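2-hydroxyhepta-2,4-diene-1,7-dioate isomerase (Corynebacterium glutamicum, PDB 4DBF) probably works as a magnesium-dependent oxaloacetate decarboxylase of the fumarylacetoacetate hydrolase (FAH) family. Local coordinates at residues A[172-177]-A[181-186]; A[122-127]-A[164-169]; A[153-158]-A[198-203]; A[236-241]-A[252-257]. All coordinates share one frame; numbering follows the deposited sequence.

How the contacts relate
From the N terminus, residues 122-127 open contact 2 and residues 153-158 open contact 3. Strand 159-170 then delivers 164-169 back to 122-127, closing contact 2, so these two contacts cross. The chain runs straight on into the helices of contact 1, a local helix pair joined by three residues that lies wholly within the span of contact 3. That span ends at 198-203. Contact 4 follows in series, closing a short loop between helix 235-243 and strand 253-255. Spatially, contacts 1 and 2 meet at Lys184 and Asp167 beside the magnesium ion, Ile165 touches Ala255 between contacts 2 and 4, and Trp155 joins contact 3 to helix 235-243.

Contact 1. Residues A[172-177]-A[181-186]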
loop_
_atom_site.group_PDB
_atom_site.type_symbol
_atom_site.label_atom_id
_atom_site.label_comp_id
_atom_site.label_asym_id
_atom_site.label_seq_id
_atom_site.Cartn_x
_atom_site.Cartn_y
_atom_site.Cartn_z
ATOM N N ASP A 172 14.138 0.891 16.200
ATOM C CA ASP A 172 15.465 0.543 15.685
ATOM C C ASP A 172 15.496 0.426 14.181
ATOM O O ASP A 172 16.485 0.861 13.513
ATOM C CB ASP A 172 15.975 -0.785 16.315
ATOM C CG ASP A 172 16.371 -0.633 17.796
ATOM O OD1 ASP A 172 16.470 0.514 18.283
ATOM O OD2 ASP A 172 16.481 -1.688 18.506
ATOM N N LEU A 173 14.457 -0.212 13.593
ATOM C CA LEU A 173 14.436 -0.307 12.120
ATOM C C LEU A 173 14.160 1.050 11.479
ATOM O O LEU A 173 14.723 1.300 10.369
ATOM C CB LEU A 173 13.425 -1.336 11.592
ATOM C CG LEU A 173 13.725 -2.799 11.980
ATOM C CD1 LEU A 173 12.552 -3.661 11.568
ATOM C CD2 LEU A 173 15.017 -3.327 11.340
ATOM N N GLN A 174 13.345 1.888 12.125
ATOM C CA GLN A 174 13.089 3.210 11.557
ATOM C C GLN A 174 14.452 3.951 11.364
ATOM O O GLN A 174 14.731 4.542 10.299
ATOM C CB GLN A 174 12.252 4.049 12.459
ATOM C CG GLN A 174 10.798 3.784 12.406
ATOM C CD GLN A 174 10.018 4.746 13.303
ATOM O OE1 GLN A 174 9.613 4.426 14.387
ATOM N NE2 GLN A 174 9.815 5.953 12.822
ATOM N N PHE A 175 15.255 3.939 12.428
ATOM C CA PHE A 175 16.622 4.428 12.324
ATOM C C PHE A 175 17.511 3.701 11.334
ATOM O O PHE A 175 18.130 4.372 10.532
ATOM C CB PHE A 175 17.308 4.489 13.716
ATOM C CG PHE A 175 18.710 4.972 13.631
ATOM C CD1 PHE A 175 18.972 6.329 13.372
ATOM C CD2 PHE A 175 19.766 4.078 13.724
ATOM C CE1 PHE A 175 20.272 6.802 13.259
ATOM C CE2 PHE A 175 21.086 4.546 13.599
ATOM C CZ PHE A 175 21.309 5.910 13.354
ATOM N N ALA A 176 17.604 2.368 11.294
ATOM C CA ALA A 176 18.512 1.730 10.302
ATOM C C ALA A 176 18.125 1.921 8.828
ATOM O O ALA A 176 18.975 1.950 7.958
ATOM C CB ALA A 176 18.585 0.207 10.526
ATOM N N ASP A 177 16.815 1.949 8.568
ATOM C CA ASP A 177 16.278 1.975 7.188
ATOM C C ASP A 177 16.138 3.381 6.623
ATOM O O ASP A 177 16.166 3.547 5.403
ATOM C CB ASP A 177 14.911 1.254 7.147
ATOM C CG ASP A 177 15.017 -0.281 7.368
ATOM O OD1 ASP A 177 16.091 -0.885 7.081
ATOM O OD2 ASP A 177 14.022 -0.890 7.845
ATOM N N ALA A 181 8.821 2.406 6.139
ATOM C CA ALA A 181 7.935 1.349 5.614
ATOM C C ALA A 181 8.112 -0.022 6.287
ATOM O O ALA A 181 7.169 -0.581 6.766
ATOM C CB ALA A 181 8.109 1.197 4.107
ATOM N N ARG A 182 9.321 -0.539 6.341
ATOM C CA ARG A 182 9.533 -1.846 7.012
ATOM C C ARG A 182 9.244 -1.857 8.509
ATOM O O ARG A 182 8.496 -2.721 9.023
ATOM C CB ARG A 182 10.962 -2.385 6.692
ATOM C CG ARG A 182 11.178 -3.798 7.191
ATOM C CD ARG A 182 12.482 -4.370 6.559
ATOM N NE ARG A 182 13.684 -3.659 7.054
ATOM C CZ ARG A 182 14.767 -4.270 7.572
ATOM N NH1 ARG A 182 14.795 -5.590 7.699
ATOM N NH2 ARG A 182 15.838 -3.563 7.941
ATOM N N ALA A 183 9.751 -0.864 9.213
ATOM C CA ALA A 183 9.577 -0.760 10.669
ATOM C C ALA A 183 8.102 -0.747 11.063
ATOM O O ALA A 183 7.769 -1.128 12.194
ATOM C CB ALA A 183 10.167 0.574 11.187
ATOM N N LYS A 184 7.228 -0.208 10.176
ATOM C CA LYS A 184 5.827 -0.036 10.551
ATOM C C LYS A 184 4.918 -0.992 9.782
ATOM O O LYS A 184 3.708 -0.954 9.933
ATOM C CB LYS A 184 5.422 1.404 10.266
ATOM C CG LYS A 184 6.140 2.438 11.219
ATOM C CD LYS A 184 5.645 3.815 10.961
ATOM C CE LYS A 184 6.129 4.801 12.098
ATOM N NZ LYS A 184 5.088 5.002 13.170
ATOM N N GLY A 185 5.524 -1.788 8.908
ATOM C CA GLY A 185 4.797 -2.522 7.851
ATOM C C GLY A 185 4.922 -4.041 7.996
ATOM O O GLY A 185 4.353 -4.783 7.194
ATOM N N ILE A 186 5.593 -4.482 9.065
ATOM C CA ILE A 186 5.707 -5.944 9.381
ATOM C C ILE A 186 4.268 -6.488 9.625
ATOM O O ILE A 186 3.421 -5.792 10.209
ATOM C CB ILE A 186 6.647 -6.139 10.572
ATOM C CG1 ILE A 186 8.091 -5.930 10.066
ATOM C CG2 ILE A 186 6.585 -7.567 11.174
ATOM C CD1 ILE A 186 9.160 -5.561 11.168
HETATM O O HOH W 1 11.848 0.940 8.356
#
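Arg182 and Asp177 join the two short helices, which run nearly antiparallel (162°) with their axes 8.0 Å apart. From CB outward the arginine keeps close to the aspartate. Arg182 CB already lies 3.6 Å from Asp177 OD2. With CG anti to the backbone N (chi1 -172°), the chain runs out extended and then bends at chi3, which swings the guanidinium side-on to the carboxylate. Arg182 NE gives its proton to Asp177 OD2 (2.9 Å). Arg182 NH2 gives one to Asp177 OD1 (2.8 Å), nearly in the guanidinium plane and on the syn lone pair. The two planes are twisted 43° apart, so the grip is bidentate but not flat. Leu173 CD2 sits 3.5 Å from Arg182 NH2, over one face and toward its rim.

Elsewhere between the helices, Leu173 CB meets Ala183 CB at 3.8 Å, and Gln174 CG approaches the same methyl. Leu173 CD1 touches Ile186 CD1. Lys184 passes Gln174 with its CE on the way to the metal site. A water bridges Asp177 OD2 to Ala183 N, 2.9 Å from each. The paired N-H donors of Arg182 fix the rotation of the buried carboxylate and probably favour its ionised form, with the water a further likely donor to OD2.

Contact 2. Residues A[122-127]-A[164-169]. With MG (magnesium ion), chain C.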
loop_
_atom_site.group_PDB
_atom_site.type_symbol
_atom_site.label_atom_id
_atom_site.label_comp_id
_atom_site.label_asym_id
_atom_site.label_seq_id
_atom_site.Cartn_x
_atom_site.Cartn_y
_atom_site.Cartn_z
ATOM N N SER A 122 -5.906 -9.974 18.431
ATOM C CA SER A 122 -4.914 -10.723 17.699
ATOM C C SER A 122 -3.508 -10.333 18.102
ATOM O O SER A 122 -3.232 -9.204 18.332
ATOM C CB SER A 122 -5.029 -10.455 16.224
ATOM O OG SER A 122 -6.033 -11.177 15.641
ATOM N N PRO A 123 -2.614 -11.286 18.149
ATOM C CA PRO A 123 -1.267 -10.984 18.594
ATOM C C PRO A 123 -0.502 -10.110 17.621
ATOM O O PRO A 123 -0.578 -10.261 16.432
ATOM C CB PRO A 123 -0.614 -12.349 18.704
ATOM C CG PRO A 123 -1.695 -13.319 18.682
ATOM C CD PRO A 123 -2.783 -12.711 17.889
ATOM N N ILE A 124 0.235 -9.185 18.180
ATOM C CA ILE A 124 1.242 -8.446 17.479
ATOM C C ILE A 124 2.495 -9.320 17.490
ATOM O O ILE A 124 3.070 -9.545 18.496
ATOM C CB ILE A 124 1.547 -7.127 18.196
ATOM C CG1 ILE A 124 0.339 -6.209 18.181
ATOM C CG2 ILE A 124 2.743 -6.460 17.588
ATOM C CD1 ILE A 124 0.387 -5.104 19.184
ATOM N N ARG A 125 2.896 -9.818 16.354
ATOM C CA ARG A 125 3.994 -10.771 16.303
ATOM C C ARG A 125 5.308 -10.141 15.876
ATOM O O ARG A 125 5.524 -9.863 14.745
ATOM C CB ARG A 125 3.647 -11.951 15.417
ATOM C CG ARG A 125 2.293 -12.529 15.720
ATOM C CD ARG A 125 1.885 -13.583 14.738
ATOM N NE ARG A 125 2.508 -14.817 15.112
ATOM C CZ ARG A 125 3.510 -15.385 14.479
ATOM N NH1 ARG A 125 4.018 -14.861 13.410
ATOM N NH2 ARG A 125 3.995 -16.502 14.930
ATOM N N ILE A 126 6.188 -9.973 16.822
ATOM C CA ILE A 126 7.435 -9.311 16.584
ATOM C C ILE A 126 8.541 -10.222 16.100
ATOM O O ILE A 126 8.973 -11.055 16.812
ATOM C CB ILE A 126 7.909 -8.629 17.856
ATOM C CG1 ILE A 126 6.873 -7.664 18.362
ATOM C CG2 ILE A 126 9.222 -7.930 17.626
ATOM C CD1 ILE A 126 7.042 -7.316 19.796
ATOM N N PRO A 127 9.022 -10.047 14.893
ATOM C CA PRO A 127 10.177 -10.832 14.455
ATOM C C PRO A 127 11.469 -10.450 15.158
ATOM O O PRO A 127 11.589 -9.413 15.729
ATOM C CB PRO A 127 10.274 -10.563 12.980
ATOM C CG PRO A 127 9.351 -9.468 12.705
ATOM C CD PRO A 127 8.628 -9.059 13.908
ATOM N N ILE A 164 -9.984 2.980 15.907
ATOM C CA ILE A 164 -8.701 3.159 16.547
ATOM C C ILE A 164 -7.692 2.370 15.726
ATOM O O ILE A 164 -8.019 1.270 15.190
ATOM C CB ILE A 164 -8.715 2.605 18.001
ATOM C CG1 ILE A 164 -9.904 3.181 18.817
ATOM C CG2 ILE A 164 -7.334 2.906 18.657
ATOM C CD1 ILE A 164 -10.053 2.506 20.216
ATOM N N ILE A 165 -6.482 2.902 15.608
ATOM C CA ILE A 165 -5.349 2.123 15.053
ATOM C C ILE A 165 -4.168 2.144 16.036
ATOM O O ILE A 165 -3.943 3.129 16.720
ATOM C CB ILE A 165 -4.949 2.607 13.625
ATOM C CG1 ILE A 165 -3.814 1.711 13.072
ATOM C CG2 ILE A 165 -4.495 4.148 13.596
ATOM C CD1 ILE A 165 -3.493 1.928 11.620
ATOM N N ASN A 166 -3.443 1.030 16.133
ATOM C CA ASN A 166 -2.200 0.981 16.906
ATOM C C ASN A 166 -1.096 0.965 15.827
ATOM O O ASN A 166 -0.931 -0.052 15.114
ATOM C CB ASN A 166 -2.195 -0.288 17.819
ATOM C CG ASN A 166 -1.036 -0.291 18.758
ATOM O OD1 ASN A 166 -0.058 0.449 18.532
ATOM N ND2 ASN A 166 -1.100 -1.119 19.809
ATOM N N ASP A 167 -0.384 2.083 15.636
ATOM C CA ASP A 167 0.625 2.165 14.559
ATOM C C ASP A 167 1.939 1.620 15.177
ATOM O O ASP A 167 2.805 2.390 15.633
ATOM C CB ASP A 167 0.747 3.635 14.098
ATOM C CG ASP A 167 1.806 3.856 13.048
ATOM O OD1 ASP A 167 2.301 2.909 12.406
ATOM O OD2 ASP A 167 2.184 5.026 12.836
ATOM N N VAL A 168 2.080 0.303 15.163
ATOM C CA VAL A 168 3.188 -0.371 15.874
ATOM C C VAL A 168 4.417 -0.113 15.017
ATOM O O VAL A 168 4.307 -0.156 13.810
ATOM C CB VAL A 168 2.895 -1.868 15.937
ATOM C CG1 VAL A 168 4.063 -2.612 16.542
ATOM C CG2 VAL A 168 1.574 -2.095 16.793
ATOM N N SER A 169 5.560 0.181 15.640
ATOM C CA SER A 169 6.739 0.667 14.941
ATOM C C SER A 169 8.015 0.133 15.656
ATOM O O SER A 169 8.140 0.351 16.887
ATOM C CB SER A 169 6.797 2.216 15.086
ATOM O OG SER A 169 5.469 2.816 14.951
HETATM MG MG MG C . 2.103 6.995 13.826
HETATM O O HOH W 2 3.781 7.705 12.857
HETATM O O HOH W 3 0.933 7.804 12.200
HETATM O O HOH W 4 2.200 8.665 14.998
#
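Ile124 CD1 and Val168 CG2 meet tip to tip at 4.0 Å, and this is the apolar part of a small, buried contact. The isoleucine sends CG1 away from its own carbonyl carbon (chi1 -65°), and the chain continues extended to CD1. Val168 answers with the branch that stands beside its backbone N. The same Ile124 CD1 also comes within 4.3 Å of Asn166 ND2, a loose approach, while Asn166 OD1 accepts a hydrogen bond from the backbone N of Glu136.

The polar interactions lie within 164-169. Asp167 is the centre of an inverse gamma turn, with a weak bond from Val168 N to Asn166 O. Just beyond it, Ser169 OG donates to Asp167 O (2.8 Å) from above the carbonyl plane, and the same hydroxyl pairs with Lys184 NZ.

The metal contact belongs to Asp167. Asp167 OD2 binds magnesium at 2.2 Å; three waters, Glu136 and Glu138 make up a six-coordinate shell. OD2 also receives Lys184 NZ, and OD1 forms a salt bridge with Lys112, so both carboxylate oxygens are held.

Strand 124-126 lies at one border of a five-stranded sheet, beside strand 279-287, with Ile124 also resting on Ile271 of strand 270-275. Across the contact, strand 159-170 pairs with 133-143 and 190-197, and Val168 packs on Val133 and Phe189. The contact therefore joins the edge strand 124-126 to the strand that carries the metal ligand Asp167.

Contact 3. Residues A[153-158]-A[198-203]; sequences DDWKSV and TDINSI
Ile200 pushes its CD1 against the aliphatic chain of Lys156, 3.5 Å from CG and 3.7 Å from CD, the two side chains passing at a slant. Its CG1 takes the crowded position between backbone N and carbonyl carbon (chi1 53°), and this brings CD1 across to the other loop. Ile200 CD1 also reaches Trp155 CH2 at 4.0 Å, approaching the indole obliquely. Lys156 in turn lays its CG over the centre of the Trp155 ring, 3.6 Å above the plane, so tryptophan, lysine and isoleucine form one continuous apolar patch. Past it the lysine stays extended, and its NZ comes close to the Asn201 side-chain amide.

Each loop also braces itself with a serine. Ser157 OG donates to Asp154 O at 2.9 Å, and Ser202 OG to Asp199 O at 2.8 Å; both carbonyls also accept the backbone N of the same serine. Trp155 and Ile200 both rest on Phe162 of strand 159-170, and Trp155 reaches helix 235-243 as well.

Asp199 centres an inverse gamma turn that leads into the 3-10 segment 200-202. Overall this is surface packing between two inter-strand connections of the FAH-family C-terminal region, away from the metal site.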
loop_
_atom_site.group_PDB
_atom_site.type_symbol
_atom_site.label_atom_id
_atom_site.label_comp_id
_atom_site.label_asym_id
_atom_site.label_seq_id
_atom_site.Cartn_x
_atom_site.Cartn_y
_atom_site.Cartn_z
ATOM N N ASP A 153 -12.559 21.776 4.069
ATOM C CA ASP A 153 -13.780 21.946 4.817
ATOM C C ASP A 153 -14.937 21.015 4.337
ATOM O O ASP A 153 -16.000 20.957 4.986
ATOM C CB ASP A 153 -14.144 23.450 4.960
ATOM C CG ASP A 153 -14.539 24.066 3.676
ATOM O OD1 ASP A 153 -14.612 23.325 2.682
ATOM O OD2 ASP A 153 -14.776 25.297 3.649
ATOM N N ASP A 154 -14.717 20.270 3.253
ATOM C CA ASP A 154 -15.645 19.171 2.832
ATOM C C ASP A 154 -15.239 17.767 3.363
ATOM O O ASP A 154 -15.769 16.763 2.924
ATOM C CB ASP A 154 -15.739 19.092 1.299
ATOM C CG ASP A 154 -16.272 20.387 0.685
ATOM O OD1 ASP A 154 -15.855 20.721 -0.440
ATOM O OD2 ASP A 154 -17.073 21.068 1.355
ATOM N N TRP A 155 -14.352 17.700 4.345
ATOM C CA TRP A 155 -13.798 16.395 4.744
ATOM C C TRP A 155 -14.821 15.398 5.208
ATOM O O TRP A 155 -14.707 14.214 4.903
ATOM C CB TRP A 155 -12.682 16.569 5.753
ATOM C CG TRP A 155 -13.062 16.955 7.126
ATOM C CD1 TRP A 155 -13.069 18.230 7.670
ATOM C CD2 TRP A 155 -13.399 16.071 8.176
ATOM N NE1 TRP A 155 -13.441 18.176 8.970
ATOM C CE2 TRP A 155 -13.620 16.864 9.334
ATOM C CE3 TRP A 155 -13.517 14.673 8.270
ATOM C CZ2 TRP A 155 -13.984 16.320 10.540
ATOM C CZ3 TRP A 155 -13.867 14.127 9.473
ATOM C CH2 TRP A 155 -14.113 14.960 10.609
ATOM N N LYS A 156 -15.827 15.855 5.952
ATOM C CA LYS A 156 -16.865 14.964 6.463
ATOM C C LYS A 156 -17.621 14.168 5.421
ATOM O O LYS A 156 -17.992 13.042 5.676
ATOM C CB LYS A 156 -17.870 15.693 7.397
ATOM C CG LYS A 156 -17.230 16.154 8.725
ATOM C CD LYS A 156 -18.220 16.785 9.698
ATOM C CE LYS A 156 -17.441 17.512 10.798
ATOM N NZ LYS A 156 -18.250 17.957 11.996
ATOM N N SER A 157 -17.793 14.709 4.247
ATOM C CA SER A 157 -18.529 14.037 3.198
ATOM C C SER A 157 -17.890 12.729 2.695
ATOM O O SER A 157 -18.536 11.956 2.085
ATOM C CB SER A 157 -18.727 14.980 2.047
ATOM O OG SER A 157 -17.558 15.094 1.306
ATOM N N VAL A 158 -16.614 12.523 2.985
ATOM C CA VAL A 158 -15.908 11.339 2.522
ATOM C C VAL A 158 -15.599 10.318 3.603
ATOM O O VAL A 158 -15.093 9.281 3.298
ATOM C CB VAL A 158 -14.592 11.672 1.803
ATOM C CG1 VAL A 158 -14.788 12.537 0.599
ATOM C CG2 VAL A 158 -13.570 12.237 2.742
ATOM N N THR A 198 -19.713 5.743 13.244
ATOM C CA THR A 198 -20.114 6.578 12.086
ATOM C C THR A 198 -20.764 7.924 12.575
ATOM O O THR A 198 -20.883 8.877 11.816
ATOM C CB THR A 198 -21.116 5.886 11.177
ATOM O OG1 THR A 198 -22.388 5.800 11.855
ATOM C CG2 THR A 198 -20.596 4.455 10.740
ATOM N N ASP A 199 -21.137 8.006 13.840
ATOM C CA ASP A 199 -21.630 9.337 14.372
ATOM C C ASP A 199 -20.388 10.181 14.659
ATOM O O ASP A 199 -19.941 10.281 15.774
ATOM C CB ASP A 199 -22.507 9.123 15.625
ATOM C CG ASP A 199 -23.086 10.444 16.217
ATOM O OD1 ASP A 199 -22.907 11.552 15.638
ATOM O OD2 ASP A 199 -23.687 10.312 17.307
ATOM N N ILE A 200 -19.791 10.757 13.631
ATOM C CA ILE A 200 -18.499 11.416 13.856
ATOM C C ILE A 200 -18.574 12.734 14.645
ATOM O O ILE A 200 -17.574 13.172 15.225
ATOM C CB ILE A 200 -17.709 11.615 12.572
ATOM C CG1 ILE A 200 -18.561 12.339 11.530
ATOM C CG2 ILE A 200 -17.134 10.250 12.053
ATOM C CD1 ILE A 200 -17.702 13.262 10.703
ATOM N N ASN A 201 -19.754 13.353 14.665
ATOM C CA ASN A 201 -20.000 14.496 15.564
ATOM C C ASN A 201 -19.988 14.191 17.036
ATOM O O ASN A 201 -19.773 15.091 17.850
ATOM C CB ASN A 201 -21.305 15.189 15.198
ATOM C CG ASN A 201 -21.078 16.280 14.219
ATOM O OD1 ASN A 201 -21.447 17.428 14.476
ATOM N ND2 ASN A 201 -20.377 15.969 13.129
ATOM N N SER A 202 -20.237 12.934 17.394
ATOM C CA SER A 202 -20.148 12.507 18.791
ATOM C C SER A 202 -18.695 12.553 19.327
ATOM O O SER A 202 -18.471 12.314 20.519
ATOM C CB SER A 202 -20.756 11.108 18.987
ATOM O OG SER A 202 -19.873 10.083 18.542
ATOM N N ILE A 203 -17.743 12.874 18.447
ATOM C CA ILE A 203 -16.322 12.857 18.769
ATOM C C ILE A 203 -15.814 14.272 18.680
ATOM O O ILE A 203 -15.845 14.890 17.619
ATOM C CB ILE A 203 -15.497 11.935 17.789
ATOM C CG1 ILE A 203 -15.976 10.490 17.832
ATOM C CG2 ILE A 203 -14.005 12.080 18.022
ATOM C CD1 ILE A 203 -16.013 9.892 19.218
#

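Contact 4. Residues A[236-241]-A[252-257]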
loop_
_atom_site.group_PDB
_atom_site.type_symbol
_atom_site.label_atom_id
_atom_site.label_comp_id
_atom_site.label_asym_id
_atom_site.label_seq_id
_atom_site.Cartn_x
_atom_site.Cartn_y
_atom_site.Cartn_z
ATOM N N GLY A 236 -9.456 18.036 8.504
ATOM C CA GLY A 236 -9.813 18.440 7.152
ATOM C C GLY A 236 -8.563 18.671 6.356
ATOM O O GLY A 236 -8.511 18.357 5.185
ATOM N N GLU A 237 -7.530 19.191 6.986
ATOM C CA GLU A 237 -6.311 19.467 6.260
ATOM C C GLU A 237 -5.584 18.122 5.928
ATOM O O GLU A 237 -4.991 17.995 4.869
ATOM C CB GLU A 237 -5.357 20.343 7.072
ATOM C CG GLU A 237 -4.103 20.652 6.331
ATOM C CD GLU A 237 -3.091 21.515 7.098
ATOM O OE1 GLU A 237 -3.341 21.890 8.276
ATOM O OE2 GLU A 237 -2.023 21.777 6.481
ATOM N N ILE A 238 -5.629 17.163 6.850
ATOM C CA ILE A 238 -5.044 15.822 6.539
ATOM C C ILE A 238 -5.695 15.240 5.266
ATOM O O ILE A 238 -5.020 14.810 4.330
ATOM C CB ILE A 238 -5.281 14.870 7.700
ATOM C CG1 ILE A 238 -4.516 15.392 8.936
ATOM C CG2 ILE A 238 -4.744 13.430 7.352
ATOM C CD1 ILE A 238 -4.799 14.550 10.228
ATOM N N ILE A 239 -7.009 15.207 5.228
ATOM C CA ILE A 239 -7.715 14.673 4.073
ATOM C C ILE A 239 -7.435 15.409 2.738
ATOM O O ILE A 239 -7.245 14.803 1.727
ATOM C CB ILE A 239 -9.197 14.489 4.387
ATOM C CG1 ILE A 239 -9.374 13.299 5.306
ATOM C CG2 ILE A 239 -10.002 14.266 3.149
ATOM C CD1 ILE A 239 -10.469 13.428 6.296
ATOM N N GLU A 240 -7.357 16.718 2.792
ATOM C CA GLU A 240 -7.008 17.512 1.638
ATOM C C GLU A 240 -5.584 17.240 1.145
ATOM O O GLU A 240 -5.321 17.100 -0.031
ATOM C CB GLU A 240 -7.131 18.955 2.020
ATOM C CG GLU A 240 -6.736 19.915 0.964
ATOM C CD GLU A 240 -6.906 21.331 1.435
ATOM O OE1 GLU A 240 -6.030 21.809 2.110
ATOM O OE2 GLU A 240 -7.923 21.936 1.148
ATOM N N PHE A 241 -4.673 17.172 2.097
ATOM C CA PHE A 241 -3.276 16.871 1.838
ATOM C C PHE A 241 -3.063 15.508 1.159
ATOM O O PHE A 241 -2.409 15.386 0.201
ATOM C CB PHE A 241 -2.541 16.934 3.165
ATOM C CG PHE A 241 -1.076 16.656 3.081
ATOM C CD1 PHE A 241 -0.225 17.578 2.576
ATOM C CD2 PHE A 241 -0.555 15.513 3.587
ATOM C CE1 PHE A 241 1.110 17.341 2.533
ATOM C CE2 PHE A 241 0.774 15.262 3.537
ATOM C CZ PHE A 241 1.608 16.180 3.019
ATOM N N ASP A 252 -10.438 2.415 2.810
ATOM C CA ASP A 252 -9.049 2.913 3.058
ATOM C C ASP A 252 -8.984 3.586 4.464
ATOM O O ASP A 252 -9.952 4.210 4.926
ATOM C CB ASP A 252 -8.616 3.947 2.030
ATOM C CG ASP A 252 -8.079 3.329 0.746
ATOM O OD1 ASP A 252 -7.953 2.089 0.678
ATOM O OD2 ASP A 252 -7.786 4.093 -0.160
ATOM N N VAL A 253 -7.831 3.500 5.129
ATOM C CA VAL A 253 -7.788 3.941 6.504
ATOM C C VAL A 253 -6.728 5.047 6.630
ATOM O O VAL A 253 -5.642 4.922 6.013
ATOM C CB VAL A 253 -7.442 2.744 7.436
ATOM C CG1 VAL A 253 -7.032 3.303 8.829
ATOM C CG2 VAL A 253 -8.616 1.642 7.509
ATOM N N ILE A 254 -7.029 6.120 7.387
ATOM C CA ILE A 254 -5.986 7.157 7.621
ATOM C C ILE A 254 -5.641 7.124 9.093
ATOM O O ILE A 254 -6.517 7.251 9.936
ATOM C CB ILE A 254 -6.476 8.579 7.192
ATOM C CG1 ILE A 254 -6.799 8.598 5.701
ATOM C CG2 ILE A 254 -5.403 9.705 7.569
ATOM C CD1 ILE A 254 -7.567 9.928 5.323
ATOM N N ALA A 255 -4.339 7.007 9.397
ATOM C CA ALA A 255 -3.921 7.022 10.778
ATOM C C ALA A 255 -3.439 8.469 11.035
ATOM O O ALA A 255 -2.489 8.907 10.375
ATOM C CB ALA A 255 -2.739 6.062 10.949
ATOM N N THR A 256 -4.138 9.197 11.895
ATOM C CA THR A 256 -3.982 10.688 11.989
ATOM C C THR A 256 -2.853 11.161 12.944
ATOM O O THR A 256 -2.629 12.387 13.134
ATOM C CB THR A 256 -5.339 11.372 12.359
ATOM O OG1 THR A 256 -5.790 10.882 13.629
ATOM C CG2 THR A 256 -6.388 11.024 11.277
ATOM N N GLY A 257 -2.177 10.231 13.604
ATOM C CA GLY A 257 -0.922 10.567 14.269
ATOM C C GLY A 257 -0.920 10.318 15.763
ATOM O O GLY A 257 -1.932 9.869 16.344
#
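Helix 236-241 stands beside strand 253-255 at side-chain distance, with the CA atoms closest at Ile238 and Thr256, 7.6 Å apart. Ile238 does most of the touching. Ile238 CG2 meets Ile254 CG2 at 3.8 Å, the two side chains running alongside each other in opposing senses. The other branch, with CG1 turned away from the carbonyl carbon (chi1 -64°) and the chain extended, carries Ile238 CD1 to Thr256 CB (3.9 Å) and CG2 (4.0 Å), crossing that side chain at about a right angle. The next residue, Ile239, lays its CG1 against Ile254 CD1 at 3.8 Å, again crosswise. Ile254 is thus held by both of its branches, CG2 by one helix residue and CD1 by the next.

Toward Ile238, Thr256 presents CB and CG2. Its OG1 instead hydrogen-bonds to Leu139 O, which satisfies the buried hydroxyl and probably helps fix the side-chain rotation.

Strand 253-255 runs between strand 83-87, its parallel partner, and strand 133-143, its antiparallel one. Helix 235-243 packs over this group through Ile238 on Ile86, while Ile254 and Thr256 also touch Val141. Ala255 points the other way, toward Glu138 of the metal site, and Phe241 packs on Arg182 of the second subunit.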